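Local coordinates for CRISPR pre-crRNA endoribonuclease Cas5d (Mannheimia succiniciproducens, PDB 3KG4), which processes CRISPR precursor RNA as a metal-independent endoribonuclease of the Cas5 family, serving adaptive immunity against viruses and other mobile genetic elements, at residues A[181-184]-A[185-188]. Sequence-based numbering, arbitrary orientation.
Sequences ESEF and NRDL
Glu-183 and Arg-186, three residues apart where a loop runs into a strand, lay their side chains alongside each other and point them the same way. The contact is made by one branch on each side: Glu-183 OE2 lies 3.7 Å from Arg-186 NH2, a long salt bridge. The oxygen sits well out of the guanidinium plane, so no N-H is aimed at it and the attraction is one of charge alone. Carboxylate and guanidinium are only 25° from parallel. Glu-183 CG also touches the same nitrogen, 3.9 Å from Arg-186 NH2. In both residues CG is anti to the backbone N; from there the glutamate runs on extended, whereas the arginine bends at chi3 (-80°), which turns its head back toward the loop.

The second contact is between sequence neighbours. With CG beside its own backbone N (chi1 -68°), Asn-185 sets its amide against the preceding peptide, CG 3.5 Å from Phe-184 C, and ND2 comes within 3.9 Å of Phe-184 CB.

The stronger polar partners lie outside this stretch. Glu-183 OE2 accepts a hydrogen bond from Ile-64 N, Arg-186 NH1 forms a salt bridge with Asp-31 OD2, and Asn-185 OD1 takes the N-H of Asn-212. The buried glutamate is thus anchored by a backbone amide, with the arginine probably adding electrostatic stabilisation.

This surface contact lies where the chain passes from the loop after strand 164-167 into strand 186-195, an outermost strand of the seven-stranded antiparallel sheet. Backbone hydrogen bonds pair Phe-184 with Gly-213, Arg-186 with Leu-210 and Leu-188 with Ala-208, and carry the incoming chain alongside strand 203-211 and the short link to strand 214-216.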
loop_
_atom_site.group_PDB
_atom_site.type_symbol
_atom_site.label_atom_id
_atom_site.label_comp_id
_atom_site.label_asym_id
_atom_site.label_seq_id
_atom_site.Cartn_x
_atom_site.Cartn_y
_atom_site.Cartn_z
ATOM N N GLU A 181 -22.435 1.251 -1.606
ATOM C CA GLU A 181 -22.933 1.523 -0.249
ATOM C C GLU A 181 -22.723 0.280 0.633
ATOM O O GLU A 181 -22.245 0.384 1.753
ATOM C CB GLU A 181 -24.427 1.922 -0.257
ATOM N N SER A 182 -23.052 -0.883 0.076
ATOM C CA SER A 182 -22.921 -2.190 0.725
ATOM C C SER A 182 -21.538 -2.887 0.639
ATOM O O SER A 182 -21.399 -4.034 1.081
ATOM C CB SER A 182 -23.955 -3.119 0.081
ATOM O OG SER A 182 -23.759 -3.207 -1.335
ATOM N N GLU A 183 -20.538 -2.245 0.026
ATOM C CA GLU A 183 -19.140 -2.759 0.013
ATOM C C GLU A 183 -18.208 -1.797 0.773
ATOM O O GLU A 183 -17.025 -2.056 0.955
ATOM C CB GLU A 183 -18.661 -2.926 -1.431
ATOM C CG GLU A 183 -17.327 -3.660 -1.615
ATOM C CD GLU A 183 -16.976 -3.834 -3.097
ATOM O OE1 GLU A 183 -17.593 -3.169 -3.983
ATOM O OE2 GLU A 183 -16.076 -4.629 -3.380
ATOM N N PHE A 184 -18.791 -0.707 1.238
ATOM C CA PHE A 184 -18.125 0.326 1.971
ATOM C C PHE A 184 -17.637 -0.177 3.350
ATOM O O PHE A 184 -16.710 0.365 3.930
ATOM C CB PHE A 184 -19.153 1.461 2.127
ATOM C CG PHE A 184 -18.574 2.843 2.087
ATOM C CD1 PHE A 184 -17.645 3.207 1.125
ATOM C CD2 PHE A 184 -18.979 3.791 3.010
ATOM C CE1 PHE A 184 -17.119 4.473 1.087
ATOM C CE2 PHE A 184 -18.452 5.072 2.986
ATOM C CZ PHE A 184 -17.511 5.407 2.016
ATOM N N ASN A 185 -18.322 -1.182 3.884
ATOM C CA ASN A 185 -18.059 -1.700 5.212
ATOM C C ASN A 185 -17.997 -3.200 5.072
ATOM O O ASN A 185 -18.969 -3.814 4.609
ATOM C CB ASN A 185 -19.158 -1.276 6.179
ATOM C CG ASN A 185 -19.157 0.215 6.451
ATOM O OD1 ASN A 185 -18.300 0.726 7.163
ATOM N ND2 ASN A 185 -20.155 0.923 5.908
ATOM N N ARG A 186 -16.818 -3.770 5.359
ATOM C CA ARG A 186 -16.546 -5.188 5.132
ATOM C C ARG A 186 -15.465 -5.701 6.093
ATOM O O ARG A 186 -14.429 -5.089 6.223
ATOM C CB ARG A 186 -16.040 -5.466 3.719
ATOM C CG ARG A 186 -15.904 -6.937 3.440
ATOM C CD ARG A 186 -15.207 -7.266 2.114
ATOM N NE ARG A 186 -16.115 -7.150 0.995
ATOM C CZ ARG A 186 -15.925 -7.684 -0.207
ATOM N NH1 ARG A 186 -14.836 -8.406 -0.467
ATOM N NH2 ARG A 186 -16.847 -7.506 -1.152
ATOM N N ASP A 187 -15.708 -6.861 6.699
ATOM C CA ASP A 187 -14.678 -7.528 7.475
ATOM C C ASP A 187 -13.818 -8.309 6.472
ATOM O O ASP A 187 -14.265 -9.285 5.894
ATOM C CB ASP A 187 -15.325 -8.484 8.469
ATOM C CG ASP A 187 -14.310 -9.158 9.382
ATOM O OD1 ASP A 187 -13.059 -8.931 9.269
ATOM O OD2 ASP A 187 -14.794 -9.944 10.201
ATOM N N LEU A 188 -12.582 -7.889 6.275
ATOM C CA LEU A 188 -11.704 -8.608 5.329
ATOM C C LEU A 188 -11.012 -9.803 5.987
ATOM O O LEU A 188 -10.353 -10.571 5.318
ATOM C CB LEU A 188 -10.660 -7.620 4.750
ATOM C CG LEU A 188 -11.336 -6.529 3.891
ATOM C CD1 LEU A 188 -10.434 -5.393 3.589
ATOM C CD2 LEU A 188 -11.861 -7.138 2.609
#